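Local atomic coordinates of PHD finger protein 14 (Danio rerio, PDB entry 7D86), a protein that reads histone H3 through its PHD and pre-PHD zinc fingers, preferring the unmodified histone, and represses PDGFRA expression. Residues 10-15 and 34-40; 101-105 and 117-122; 125-131 and 141-145; 147-153 and 182-188; 164-169 and 193-198. Residues are numbered along the deposited sequence.

Interaction 1 of 5, residues 10-15 and 34-40; sequences LICCVC and VTVHEGC. With ZN (zinc ion), chain E.
The first zinc site of PHD-type finger 1 forms where residues 10-15, an irregular segment turning at its C-terminal end, lie against residues 34-40, which pass from strand 35-37 into a short, weakly bonded helix. The two backbones come closest at Cys12 and Val36, with CA atoms 4.1 Å apart. Val34 enters first, its CG2 3.6 Å from Cys13 SG. Thr35 (chi1 p) gives a very short hydrogen bond from OG1 to Ile11 O (2.5 Å), while its carbonyl O accepts from Cys13 N at 2.8 Å, so that Thr35 holds both sides of Cys12. Val36 packs CG2 on Val14 CG2 at 3.7 Å. His37 N donates to Cys12 SG (3.3 Å), a thiolate that also receives Val14 N at 3.3 Å and, weakly, Cys15 N at 3.6 Å; such NH-to-sulfur bonds are usual in the zinc knuckle of a CxxC pair. With chi1 m and chi2 122°, the His37 ring binds zinc through ND1 at 2.1 Å, and its NE2 is hydrogen-bonded to Asn19 O. Cys12 (t) and Cys15 (p) each place SG 2.3 Å from the metal. At the start of that helix, Cys40 N bonds weakly to His37 O (3.0 Å), and the Cys40 side chain (m) packs CB on Val14 CB at 3.9 Å and completes the three-cysteine, one-histidine site, its SG 2.3 Å from the zinc.

Interaction 2 of 5, residues 101-105 and 117-122; sequences YVPGV and TLTEMN
Residues 101-105 leave helix 96-101 at Val102 and turn through a type II beta turn from Val102 to Val105. Gly104 sits at phi/psi 83/2, where a CB would be jammed against the preceding carbonyl oxygen and would also come tight against Asn122 ND2. Residues 117-122 run extended through Thr117 and Leu118, then enter helix 120-123 with Thr119 as N-cap. The backbones keep some distance: CA atoms are 6.2 Å apart for Val105 and Leu118, and 6.7 Å for Gly104 and Asn122. Asn122 (chi1 m, chi2 141°) points into the turn and fills the gap. Its ND2 makes a weak hydrogen bond to Pro103 O at 3.1 Å, with a poor angle of 122°, while its OD1 turns back to accept from Thr119 N at 2.9 Å and weakly from Thr119 OG1 at 3.2 Å. In return Thr119, with chi1 p, receives Asn122 N on OG1 at 3.1 Å. Val105 (t) supplies the apolar part, its CG2 lying 4.1 Å from Leu118 CD2 and 4.0 Å from Asn122 OD1. Deeper in the fold, Val102 packs on Val159 of helix 159-164 and on Val144. The reciprocal bonds of Thr119 and Asn122 form a capping box, which here starts the short helix beside the turn in the C-terminal part of the predicted C2HC pre-PHD finger.

Interaction 3 of 5, residues 125-131 and 141-145; sequences KYGAKEC and RTGVC. With ZN (zinc ion), chain D.
Neither residues 125-131 nor 141-145 form regular structure here; they run in opposite directions side by side, with CA atoms 4.7 Å apart at Tyr126 and Gly143, 4.8 Å at Gly127 and Thr142, and 4.6 Å at Glu130 and Arg141. Residues 125-128 make a type II beta turn closed by Ala128 N to Lys125 O (3.0 Å), with Gly127 at phi/psi 72/8. Gly127 N donates to Gly143 O at 2.7 Å. A water donates to Gly143 O (2.9 Å) and Lys129 O (2.6 Å), bridging the segments. Thr142 O accepts from NE2 of zinc ligand His158, and Thr142 OG1 is bonded to Phe139 O. This is the entry to PHD-type finger 2: Cys131 (t) holds its zinc through SG at 2.4 Å, with Cys134, His158 and Cys161 completing the site. Glu130 OE1 forms a salt bridge to Arg141 NH1 at 3.0 Å, lying over one guanidinium face. Among apolar groups, Tyr126 CD1 rests 3.5 Å from Val144 CG2, and Cys131 CB 3.7 Å from Cys145 SG.

Interaction 4 of 5, residues 147-153 and 182-188; sequences SCDAGMC and FAYCKQH. With ZN (zinc ion), chain B.
Metal coordination dominates this contact, the second zinc site of PHD-type finger 2. Residues 147-153 give Cys148 SG and Cys153 SG, each 2.3 Å from the ion and both with chi1 t; residues 182-188 give Cys185 SG (p) at 2.3 Å and His188 ND1 at 2.1 Å, the imidazole set by chi1 m and chi2 132°. Four residues separate the first two ligands, and the excursion is a type II' turn from Ala150 to Cys153, closed by Cys153 N to Ala150 O at 2.9 Å, with Gly151 at phi/psi 42/-123. Within 182-188, His188 N bonds to Cys185 O at 3.1 Å.

Hydrogen bonds then align the backbones, which approach most closely at Cys148 and Tyr184 (CA atoms 4.4 Å apart). Cys185 N donates to Cys148 SG at 3.2 Å, and Ala150 N reaches the same sulfur at 3.4 Å. Asp149 N meets Ala183 O at 2.6 Å, while Asp149 OD2 (chi1 m) accepts Ala183 N at 2.8 Å, so one residue engages both polar groups of Ala183.

In the van der Waals packing, Ala150 CB lies 3.7 Å from His188 CB and 3.8 Å from Tyr184 CD1, and Cys148 SG faces the Tyr184 ring edge. Strand 181-183, leading into the site, pairs with strand 168-170 through Phe182 and Ser169, while Cys185 also touches Phe157 of strand 156-158.

Interaction 5 of 5, residues 164-169 and 193-198; sequences REGLLS and DRKWKR
Gly166, at phi/psi 77/29, ends helix 159-164 in a Schellman motif and lies against helix 191-204, its CA 4.3 Å from that of Arg194; a CB there would clash with Arg194 O. Arg194 (m, t, p; chi4 -159°) folds its guanidinium onto the C-terminal end of helix 159-164, giving NE to Glu165 O at 2.9 Å and NH1 to it at 3.3 Å. Glu165 OE1 (m, m) meets Arg194 NH1 at 2.9 Å; Arg198 (m, t, p) packs CG 3.2 Å from Glu165 O, and its NE makes a long, charge-only contact with Glu165 OE1 (3.7 Å), which lies over the guanidinium face. Lys197, extended beyond chi1 m, donates a hydrogen bond from NZ to Leu168 O at 2.8 Å, and a water links NZ (3.0 Å) to Gly166 O (2.6 Å). A second joins Ser169 OG (2.8 Å) to Asp193 OD2 (3.0 Å). Basic side chains thus satisfy carbonyls at the helix end and strand start, Glu165 offsets part of their charge, and the C-terminal helix is bound largely by polar contacts.

How the interactions relate
From the N terminus, interaction 1 closes a loop within PHD-type finger 1. Interaction 2 closes the loop from 101-105 to 117-122, joining the pre-PHD finger to helix 120-123, and interaction 3 closes the next short loop at the entry to PHD-type finger 2. Interactions 2 and 3 touch through Leu118 with Tyr126 and Val102 with Val144. Interactions 4 and 5 close longer loops that cross, through finger 2 and on to helix 191-204, and share the sheet of strands 168-170 and 181-183. Tyr101 of interaction 2 reaches this sheet, its OH probably hydrogen-bonded to Ser169 O. Helix 191-204, held in interaction 5, also packs on Ile11 and Cys13 of interaction 1, linking both PHD fingers.

Interaction 1 of 5, residues 10-15 and 34-40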
# COMPACT_ATOMS: atom_id res chain seq x y z
N LEU A 10 6.12 9.97 13.84
CA LEU A 10 6.29 8.80 12.99
C LEU A 10 5.27 8.85 11.85
O LEU A 10 4.28 9.57 11.90
CB LEU A 10 6.13 7.50 13.79
CG LEU A 10 7.16 7.18 14.89
CD1 LEU A 10 6.80 5.89 15.61
CD2 LEU A 10 8.56 7.08 14.32
N ILE A 11 5.54 8.07 10.80
CA ILE A 11 4.68 8.04 9.62
C ILE A 11 4.18 6.62 9.41
O ILE A 11 4.96 5.67 9.46
CB ILE A 11 5.43 8.53 8.37
CG1 ILE A 11 5.96 9.94 8.61
CG2 ILE A 11 4.50 8.48 7.13
CD1 ILE A 11 6.78 10.50 7.48
N CYS A 12 2.88 6.49 9.13
CA CYS A 12 2.29 5.22 8.75
C CYS A 12 2.67 4.89 7.31
O CYS A 12 2.41 5.69 6.40
CB CYS A 12 0.77 5.27 8.89
SG CYS A 12 -0.01 3.76 8.29
N CYS A 13 3.27 3.72 7.10
CA CYS A 13 3.71 3.34 5.76
C CYS A 13 2.57 2.87 4.87
O CYS A 13 2.80 2.54 3.71
CB CYS A 13 4.77 2.25 5.86
SG CYS A 13 4.08 0.66 6.29
N VAL A 14 1.34 2.83 5.37
CA VAL A 14 0.19 2.45 4.57
C VAL A 14 -0.52 3.67 4.00
O VAL A 14 -0.70 3.78 2.78
CB VAL A 14 -0.78 1.58 5.39
CG1 VAL A 14 -2.09 1.33 4.61
CG2 VAL A 14 -0.10 0.25 5.77
N CYS A 15 -0.92 4.61 4.86
CA CYS A 15 -1.64 5.80 4.43
C CYS A 15 -0.77 7.04 4.32
O CYS A 15 -1.27 8.07 3.86
CB CYS A 15 -2.81 6.07 5.39
SG CYS A 15 -2.28 6.55 7.06
N VAL A 34 9.50 -1.02 10.58
CA VAL A 34 8.37 -0.50 9.81
C VAL A 34 7.36 0.13 10.76
O VAL A 34 7.20 -0.31 11.91
CB VAL A 34 7.74 -1.60 8.95
CG1 VAL A 34 6.92 -2.57 9.80
CG2 VAL A 34 6.89 -0.99 7.83
N THR A 35 6.69 1.18 10.30
CA THR A 35 5.76 1.94 11.12
C THR A 35 4.40 1.98 10.45
O THR A 35 4.30 2.15 9.24
CB THR A 35 6.26 3.37 11.34
OG1 THR A 35 6.60 3.95 10.08
CG2 THR A 35 7.50 3.38 12.24
N VAL A 36 3.34 1.82 11.25
CA VAL A 36 1.99 1.68 10.71
C VAL A 36 0.99 2.05 11.79
O VAL A 36 1.23 1.84 12.98
CB VAL A 36 1.76 0.24 10.18
CG1 VAL A 36 1.81 -0.78 11.33
CG2 VAL A 36 0.44 0.14 9.42
N HIS A 37 -0.12 2.67 11.37
CA HIS A 37 -1.28 2.82 12.23
C HIS A 37 -1.78 1.45 12.66
O HIS A 37 -1.85 0.52 11.85
CB HIS A 37 -2.42 3.55 11.51
CG HIS A 37 -2.23 5.03 11.38
ND1 HIS A 37 -2.22 5.67 10.15
CD2 HIS A 37 -2.11 6.01 12.31
CE1 HIS A 37 -2.07 6.97 10.34
NE2 HIS A 37 -2.00 7.20 11.64
N GLU A 38 -2.13 1.33 13.95
CA GLU A 38 -2.90 0.17 14.40
C GLU A 38 -4.08 -0.09 13.48
O GLU A 38 -4.30 -1.22 13.01
CB GLU A 38 -3.39 0.39 15.83
CG GLU A 38 -2.31 0.35 16.89
CD GLU A 38 -2.81 0.86 18.23
OE1 GLU A 38 -3.70 1.74 18.24
OE2 GLU A 38 -2.33 0.39 19.28
N GLY A 39 -4.86 0.96 13.19
CA GLY A 39 -6.05 0.83 12.36
C GLY A 39 -5.75 0.53 10.91
O GLY A 39 -6.64 0.05 10.19
N CYS A 40 -4.53 0.78 10.45
CA CYS A 40 -4.16 0.43 9.08
C CYS A 40 -3.58 -0.98 8.96
O CYS A 40 -3.29 -1.41 7.84
CB CYS A 40 -3.16 1.45 8.52
SG CYS A 40 -3.86 3.09 8.23
ZN ZN E . -2.17 4.67 8.36

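Interaction 2 of 5, residues 101-105 and 117-122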
# COMPACT_ATOMS: atom_id res chain seq x y z
N TYR A 101 -5.85 -1.29 -2.90
CA TYR A 101 -6.07 -0.59 -4.15
C TYR A 101 -6.27 -1.49 -5.35
O TYR A 101 -6.87 -1.05 -6.33
CB TYR A 101 -4.92 0.39 -4.43
CG TYR A 101 -4.99 1.62 -3.57
CD1 TYR A 101 -4.44 1.63 -2.29
CD2 TYR A 101 -5.61 2.78 -4.03
CE1 TYR A 101 -4.51 2.75 -1.49
CE2 TYR A 101 -5.68 3.92 -3.23
CZ TYR A 101 -5.12 3.89 -1.96
OH TYR A 101 -5.19 4.99 -1.15
N VAL A 102 -5.78 -2.73 -5.32
CA VAL A 102 -6.00 -3.64 -6.44
C VAL A 102 -7.46 -4.10 -6.41
O VAL A 102 -7.93 -4.63 -5.40
CB VAL A 102 -5.02 -4.83 -6.40
CG1 VAL A 102 -5.38 -5.84 -7.50
CG2 VAL A 102 -3.58 -4.35 -6.56
N PRO A 103 -8.21 -3.88 -7.49
CA PRO A 103 -9.62 -4.31 -7.50
C PRO A 103 -9.78 -5.81 -7.28
O PRO A 103 -8.94 -6.61 -7.68
CB PRO A 103 -10.10 -3.92 -8.91
CG PRO A 103 -9.20 -2.80 -9.34
CD PRO A 103 -7.85 -3.07 -8.67
N GLY A 104 -10.88 -6.18 -6.64
CA GLY A 104 -11.22 -7.57 -6.44
C GLY A 104 -10.56 -8.22 -5.24
O GLY A 104 -10.75 -9.42 -5.02
N VAL A 105 -9.77 -7.48 -4.47
CA VAL A 105 -9.20 -7.97 -3.23
C VAL A 105 -10.14 -7.59 -2.09
O VAL A 105 -10.56 -6.44 -1.98
CB VAL A 105 -7.79 -7.40 -3.00
CG1 VAL A 105 -7.19 -7.96 -1.72
CG2 VAL A 105 -6.88 -7.72 -4.19
N THR A 117 -7.19 -12.78 0.59
CA THR A 117 -7.65 -13.78 -0.37
C THR A 117 -7.54 -13.21 -1.77
O THR A 117 -8.19 -12.20 -2.09
CB THR A 117 -9.08 -14.22 -0.09
OG1 THR A 117 -9.19 -14.74 1.24
CG2 THR A 117 -9.50 -15.30 -1.08
N LEU A 118 -6.71 -13.84 -2.60
CA LEU A 118 -6.60 -13.49 -4.01
C LEU A 118 -7.38 -14.51 -4.84
O LEU A 118 -7.33 -15.71 -4.58
CB LEU A 118 -5.14 -13.47 -4.45
CG LEU A 118 -4.21 -12.61 -3.59
CD1 LEU A 118 -2.81 -12.56 -4.17
CD2 LEU A 118 -4.77 -11.20 -3.43
N THR A 119 -8.10 -14.01 -5.84
CA THR A 119 -8.98 -14.82 -6.67
C THR A 119 -8.29 -15.19 -7.98
O THR A 119 -7.24 -14.66 -8.34
CB THR A 119 -10.26 -14.05 -6.97
OG1 THR A 119 -9.93 -12.91 -7.78
CG2 THR A 119 -10.90 -13.58 -5.68
N GLU A 120 -8.92 -16.13 -8.69
CA GLU A 120 -8.49 -16.42 -10.05
C GLU A 120 -8.41 -15.16 -10.88
O GLU A 120 -7.50 -15.00 -11.70
CB GLU A 120 -9.45 -17.41 -10.72
CG GLU A 120 -9.54 -18.76 -10.08
CD GLU A 120 -10.21 -19.76 -11.00
OE1 GLU A 120 -9.68 -19.98 -12.12
OE2 GLU A 120 -11.26 -20.32 -10.63
N MET A 121 -9.37 -14.25 -10.70
CA MET A 121 -9.37 -13.00 -11.45
C MET A 121 -8.12 -12.18 -11.15
O MET A 121 -7.45 -11.69 -12.07
CB MET A 121 -10.65 -12.20 -11.14
CG MET A 121 -11.95 -12.86 -11.62
SD MET A 121 -12.60 -14.25 -10.64
CE MET A 121 -13.27 -13.43 -9.19
N ASN A 122 -7.78 -12.04 -9.86
CA ASN A 122 -6.54 -11.36 -9.48
C ASN A 122 -5.33 -12.01 -10.13
O ASN A 122 -4.48 -11.32 -10.71
CB ASN A 122 -6.37 -11.38 -7.95
CG ASN A 122 -7.47 -10.65 -7.21
OD1 ASN A 122 -7.92 -11.10 -6.16
ND2 ASN A 122 -7.90 -9.52 -7.75

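Interaction 3 of 5, residues 125-131 and 141-145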
# COMPACT_ATOMS: atom_id res chain seq x y z
N LYS A 125 -4.42 -11.37 -13.71
CA LYS A 125 -3.98 -10.03 -14.06
C LYS A 125 -2.47 -9.85 -13.98
O LYS A 125 -1.98 -8.82 -14.46
CB LYS A 125 -4.64 -8.98 -13.15
CG LYS A 125 -6.15 -8.99 -13.13
CD LYS A 125 -6.73 -8.42 -14.40
CE LYS A 125 -8.24 -8.51 -14.39
NZ LYS A 125 -8.82 -8.24 -15.72
N TYR A 126 -1.74 -10.78 -13.39
CA TYR A 126 -0.30 -10.59 -13.19
C TYR A 126 0.39 -10.36 -14.53
O TYR A 126 0.20 -11.12 -15.48
CB TYR A 126 0.33 -11.80 -12.50
CG TYR A 126 -0.02 -12.04 -11.04
CD1 TYR A 126 -1.22 -11.58 -10.49
CD2 TYR A 126 0.86 -12.73 -10.21
CE1 TYR A 126 -1.53 -11.81 -9.15
CE2 TYR A 126 0.56 -12.96 -8.87
CZ TYR A 126 -0.63 -12.50 -8.35
OH TYR A 126 -0.93 -12.74 -7.02
N GLY A 127 1.19 -9.29 -14.60
CA GLY A 127 1.94 -8.98 -15.80
C GLY A 127 1.14 -8.46 -16.97
O GLY A 127 1.70 -8.31 -18.06
N ALA A 128 -0.16 -8.18 -16.79
CA ALA A 128 -1.00 -7.77 -17.91
C ALA A 128 -0.67 -6.37 -18.41
O ALA A 128 -0.80 -6.09 -19.61
CB ALA A 128 -2.47 -7.84 -17.52
N LYS A 129 -0.26 -5.47 -17.52
CA LYS A 129 0.01 -4.08 -17.87
C LYS A 129 1.46 -3.73 -17.55
O LYS A 129 2.14 -4.43 -16.79
CB LYS A 129 -0.92 -3.13 -17.10
CG LYS A 129 -2.39 -3.27 -17.47
CD LYS A 129 -2.65 -2.67 -18.85
CE LYS A 129 -3.91 -3.25 -19.48
NZ LYS A 129 -5.08 -3.20 -18.56
N GLU A 130 1.94 -2.64 -18.14
CA GLU A 130 3.26 -2.12 -17.83
C GLU A 130 3.12 -0.90 -16.93
O GLU A 130 2.36 0.02 -17.23
CB GLU A 130 4.04 -1.75 -19.10
CG GLU A 130 5.36 -1.06 -18.80
CD GLU A 130 6.25 -0.91 -20.02
OE1 GLU A 130 5.74 -1.07 -21.15
OE2 GLU A 130 7.45 -0.63 -19.85
N CYS A 131 3.84 -0.92 -15.82
CA CYS A 131 3.81 0.20 -14.89
C CYS A 131 4.58 1.38 -15.48
O CYS A 131 5.75 1.25 -15.84
CB CYS A 131 4.41 -0.20 -13.54
SG CYS A 131 4.63 1.18 -12.40
N ARG A 141 6.67 -4.83 -15.80
CA ARG A 141 5.61 -5.76 -16.20
C ARG A 141 5.40 -6.88 -15.19
O ARG A 141 4.98 -7.97 -15.55
CB ARG A 141 5.89 -6.34 -17.58
CG ARG A 141 5.43 -5.46 -18.72
CD ARG A 141 5.71 -6.10 -20.07
NE ARG A 141 5.22 -5.28 -21.18
CZ ARG A 141 5.89 -4.26 -21.70
NH1 ARG A 141 5.36 -3.57 -22.71
NH2 ARG A 141 7.07 -3.92 -21.22
N THR A 142 5.70 -6.63 -13.92
CA THR A 142 5.45 -7.61 -12.88
C THR A 142 4.22 -7.22 -12.09
O THR A 142 3.80 -6.06 -12.06
CB THR A 142 6.65 -7.73 -11.93
OG1 THR A 142 6.78 -6.52 -11.18
CG2 THR A 142 7.94 -8.01 -12.69
N GLY A 143 3.64 -8.21 -11.42
CA GLY A 143 2.56 -7.93 -10.51
C GLY A 143 1.36 -7.36 -11.24
O GLY A 143 1.13 -7.61 -12.43
N VAL A 144 0.59 -6.56 -10.51
CA VAL A 144 -0.69 -6.05 -10.98
C VAL A 144 -0.66 -4.53 -10.88
O VAL A 144 -0.28 -3.98 -9.84
CB VAL A 144 -1.86 -6.64 -10.17
CG1 VAL A 144 -3.18 -6.01 -10.59
CG2 VAL A 144 -1.93 -8.15 -10.36
N CYS A 145 -1.02 -3.86 -11.97
CA CYS A 145 -1.12 -2.41 -11.97
C CYS A 145 -2.54 -1.98 -11.68
O CYS A 145 -3.50 -2.69 -11.98
CB CYS A 145 -0.68 -1.83 -13.32
SG CYS A 145 1.09 -1.89 -13.64
ZN ZN D . 6.08 0.02 -10.91
O HOH W 1 1.50 -5.79 -14.64

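Interaction 4 of 5, residues 147-153 and 182-188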
# COMPACT_ATOMS: atom_id res chain seq x y z
N SER A 147 -4.99 1.76 -12.21
CA SER A 147 -5.03 2.87 -13.15
C SER A 147 -5.49 4.14 -12.47
O SER A 147 -6.05 4.11 -11.37
CB SER A 147 -5.94 2.58 -14.33
OG SER A 147 -6.08 3.74 -15.14
N CYS A 148 -5.27 5.26 -13.16
CA CYS A 148 -5.76 6.54 -12.67
C CYS A 148 -7.28 6.53 -12.65
O CYS A 148 -7.93 5.95 -13.52
CB CYS A 148 -5.25 7.68 -13.57
SG CYS A 148 -5.95 9.31 -13.24
N ASP A 149 -7.85 7.18 -11.64
CA ASP A 149 -9.30 7.16 -11.44
C ASP A 149 -10.00 8.41 -11.94
O ASP A 149 -11.21 8.55 -11.73
CB ASP A 149 -9.61 6.94 -9.96
CG ASP A 149 -9.40 5.50 -9.53
OD1 ASP A 149 -9.84 4.60 -10.28
OD2 ASP A 149 -8.77 5.28 -8.49
N ALA A 150 -9.29 9.32 -12.59
CA ALA A 150 -9.90 10.54 -13.12
C ALA A 150 -10.51 10.25 -14.49
O ALA A 150 -9.87 9.61 -15.33
CB ALA A 150 -8.88 11.67 -13.21
N GLY A 151 -11.74 10.71 -14.69
CA GLY A 151 -12.47 10.47 -15.92
C GLY A 151 -12.32 9.07 -16.48
O GLY A 151 -12.61 8.09 -15.79
N MET A 152 -11.86 8.98 -17.72
CA MET A 152 -11.54 7.71 -18.36
C MET A 152 -10.04 7.57 -18.60
O MET A 152 -9.62 6.92 -19.56
CB MET A 152 -12.31 7.56 -19.67
CG MET A 152 -13.83 7.57 -19.50
SD MET A 152 -14.44 6.08 -18.67
CE MET A 152 -15.13 6.78 -17.18
N CYS A 153 -9.23 8.19 -17.74
CA CYS A 153 -7.79 8.15 -17.90
C CYS A 153 -7.27 6.73 -17.77
O CYS A 153 -7.64 5.99 -16.85
CB CYS A 153 -7.11 9.05 -16.86
SG CYS A 153 -5.30 9.11 -16.98
N PHE A 182 -8.75 5.62 -3.93
CA PHE A 182 -8.60 5.97 -5.33
C PHE A 182 -7.21 6.53 -5.58
O PHE A 182 -6.48 6.90 -4.66
CB PHE A 182 -9.68 6.98 -5.78
CG PHE A 182 -9.66 8.26 -5.01
CD1 PHE A 182 -10.29 8.36 -3.78
CD2 PHE A 182 -9.04 9.38 -5.54
CE1 PHE A 182 -10.28 9.55 -3.07
CE2 PHE A 182 -9.02 10.58 -4.84
CZ PHE A 182 -9.64 10.66 -3.61
N ALA A 183 -6.84 6.56 -6.86
CA ALA A 183 -5.53 7.02 -7.27
C ALA A 183 -5.64 7.83 -8.56
O ALA A 183 -6.43 7.50 -9.45
CB ALA A 183 -4.57 5.85 -7.50
N TYR A 184 -4.80 8.86 -8.67
CA TYR A 184 -4.73 9.72 -9.84
C TYR A 184 -3.31 9.73 -10.38
O TYR A 184 -2.34 9.74 -9.61
CB TYR A 184 -5.12 11.17 -9.51
CG TYR A 184 -6.56 11.40 -9.13
CD1 TYR A 184 -7.60 10.73 -9.76
CD2 TYR A 184 -6.88 12.32 -8.14
CE1 TYR A 184 -8.92 10.97 -9.40
CE2 TYR A 184 -8.18 12.57 -7.78
CZ TYR A 184 -9.20 11.89 -8.41
OH TYR A 184 -10.49 12.14 -8.02
N CYS A 185 -3.18 9.75 -11.70
CA CYS A 185 -1.84 9.91 -12.26
C CYS A 185 -1.33 11.31 -11.93
O CYS A 185 -2.05 12.16 -11.41
CB CYS A 185 -1.86 9.68 -13.77
SG CYS A 185 -2.74 10.99 -14.67
N LYS A 186 -0.06 11.56 -12.26
CA LYS A 186 0.54 12.86 -11.95
C LYS A 186 -0.21 14.00 -12.64
O LYS A 186 -0.31 15.10 -12.09
CB LYS A 186 2.01 12.89 -12.35
CG LYS A 186 2.90 11.93 -11.58
CD LYS A 186 4.34 12.08 -12.04
CE LYS A 186 5.23 10.99 -11.46
NZ LYS A 186 6.63 11.10 -11.94
N GLN A 187 -0.73 13.76 -13.84
CA GLN A 187 -1.40 14.85 -14.54
C GLN A 187 -2.71 15.24 -13.86
O GLN A 187 -3.12 16.40 -13.93
CB GLN A 187 -1.66 14.46 -15.99
CG GLN A 187 -2.11 15.62 -16.86
CD GLN A 187 -2.38 15.21 -18.29
OE1 GLN A 187 -2.42 14.02 -18.62
NE2 GLN A 187 -2.56 16.19 -19.16
N HIS A 188 -3.35 14.30 -13.16
CA HIS A 188 -4.68 14.53 -12.62
C HIS A 188 -4.72 14.63 -11.10
O HIS A 188 -5.80 14.81 -10.53
CB HIS A 188 -5.61 13.41 -13.09
CG HIS A 188 -5.81 13.40 -14.58
ND1 HIS A 188 -5.71 12.25 -15.34
CD2 HIS A 188 -6.10 14.40 -15.45
CE1 HIS A 188 -5.93 12.55 -16.61
NE2 HIS A 188 -6.17 13.84 -16.70
ZN ZN B . -4.95 10.35 -15.07

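Interaction 5 of 5, residues 164-169 and 193-198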
# COMPACT_ATOMS: atom_id res chain seq x y z
N ARG A 164 4.69 6.00 -3.88
CA ARG A 164 5.94 6.74 -3.80
C ARG A 164 5.80 8.12 -4.42
O ARG A 164 6.41 9.09 -3.94
CB ARG A 164 7.05 5.95 -4.50
CG ARG A 164 8.40 6.62 -4.57
CD ARG A 164 9.35 5.87 -5.50
NE ARG A 164 9.04 6.16 -6.90
CZ ARG A 164 8.64 5.26 -7.79
NH1 ARG A 164 8.52 3.98 -7.44
NH2 ARG A 164 8.38 5.63 -9.03
N GLU A 165 5.01 8.24 -5.47
CA GLU A 165 4.81 9.52 -6.14
C GLU A 165 3.70 10.35 -5.51
O GLU A 165 3.37 11.43 -6.05
CB GLU A 165 4.51 9.27 -7.62
CG GLU A 165 5.70 8.73 -8.41
CD GLU A 165 6.84 9.73 -8.51
OE1 GLU A 165 6.58 10.95 -8.40
OE2 GLU A 165 7.99 9.30 -8.71
N GLY A 166 3.12 9.90 -4.40
CA GLY A 166 2.11 10.67 -3.70
C GLY A 166 0.74 10.63 -4.36
O GLY A 166 -0.04 11.58 -4.23
N LEU A 167 0.43 9.54 -5.05
CA LEU A 167 -0.75 9.49 -5.91
C LEU A 167 -1.93 8.73 -5.31
O LEU A 167 -3.02 8.75 -5.89
CB LEU A 167 -0.38 8.85 -7.26
CG LEU A 167 0.76 9.55 -8.00
CD1 LEU A 167 1.05 8.84 -9.31
CD2 LEU A 167 0.41 11.01 -8.25
N LEU A 168 -1.75 8.06 -4.17
CA LEU A 168 -2.82 7.27 -3.56
C LEU A 168 -3.58 8.13 -2.56
O LEU A 168 -2.97 8.83 -1.74
CB LEU A 168 -2.26 6.04 -2.85
CG LEU A 168 -1.39 5.08 -3.66
CD1 LEU A 168 -0.98 3.89 -2.80
CD2 LEU A 168 -2.14 4.61 -4.91
N SER A 169 -4.91 8.08 -2.64
CA SER A 169 -5.77 8.84 -1.75
C SER A 169 -6.81 7.92 -1.12
O SER A 169 -7.18 6.89 -1.68
CB SER A 169 -6.49 9.98 -2.50
OG SER A 169 -5.58 10.86 -3.13
N ASP A 193 -1.86 17.45 -2.18
CA ASP A 193 -1.85 16.10 -1.61
C ASP A 193 -0.61 15.34 -2.04
O ASP A 193 0.02 14.66 -1.22
CB ASP A 193 -3.12 15.35 -2.02
CG ASP A 193 -4.30 15.74 -1.17
OD1 ASP A 193 -4.10 16.44 -0.15
OD2 ASP A 193 -5.44 15.36 -1.53
N ARG A 194 -0.23 15.43 -3.32
CA ARG A 194 1.01 14.80 -3.78
C ARG A 194 2.20 15.27 -2.97
O ARG A 194 3.07 14.47 -2.61
CB ARG A 194 1.28 15.12 -5.25
CG ARG A 194 0.67 14.20 -6.25
CD ARG A 194 1.36 14.44 -7.58
NE ARG A 194 2.61 13.69 -7.65
CZ ARG A 194 3.61 13.97 -8.48
NH1 ARG A 194 4.69 13.21 -8.48
NH2 ARG A 194 3.53 15.02 -9.29
N LYS A 195 2.27 16.57 -2.71
CA LYS A 195 3.47 17.14 -2.11
C LYS A 195 3.73 16.57 -0.72
O LYS A 195 4.83 16.11 -0.42
CB LYS A 195 3.35 18.67 -2.08
CG LYS A 195 4.01 19.33 -3.28
CD LYS A 195 4.04 20.84 -3.17
CE LYS A 195 2.68 21.43 -3.46
NZ LYS A 195 2.77 22.75 -4.17
N TRP A 196 2.72 16.58 0.15
CA TRP A 196 2.99 16.09 1.50
C TRP A 196 3.07 14.56 1.54
O TRP A 196 3.78 14.01 2.39
CB TRP A 196 1.97 16.62 2.52
CG TRP A 196 0.56 16.12 2.37
CD1 TRP A 196 -0.49 16.77 1.80
CD2 TRP A 196 0.04 14.87 2.86
NE1 TRP A 196 -1.63 16.01 1.88
CE2 TRP A 196 -1.33 14.83 2.53
CE3 TRP A 196 0.60 13.78 3.53
CZ2 TRP A 196 -2.14 13.75 2.84
CZ3 TRP A 196 -0.21 12.71 3.85
CH2 TRP A 196 -1.56 12.70 3.50
N LYS A 197 2.40 13.87 0.62
CA LYS A 197 2.54 12.41 0.58
C LYS A 197 3.92 12.00 0.08
O LYS A 197 4.53 11.08 0.63
CB LYS A 197 1.45 11.78 -0.29
CG LYS A 197 0.07 11.88 0.31
CD LYS A 197 -1.00 11.56 -0.73
CE LYS A 197 -2.38 11.63 -0.11
NZ LYS A 197 -3.45 11.54 -1.15
N ARG A 198 4.42 12.65 -0.98
CA ARG A 198 5.77 12.35 -1.43
C ARG A 198 6.79 12.63 -0.34
O ARG A 198 7.74 11.86 -0.14
CB ARG A 198 6.11 13.15 -2.69
CG ARG A 198 5.37 12.72 -3.93
CD ARG A 198 5.72 13.60 -5.12
NE ARG A 198 7.07 13.35 -5.61
CZ ARG A 198 7.69 14.11 -6.51
NH1 ARG A 198 7.09 15.18 -7.01
NH2 ARG A 198 8.92 13.81 -6.90
O HOH W 2 -2.50 12.46 -3.81
O HOH W 3 -6.31 13.50 -3.71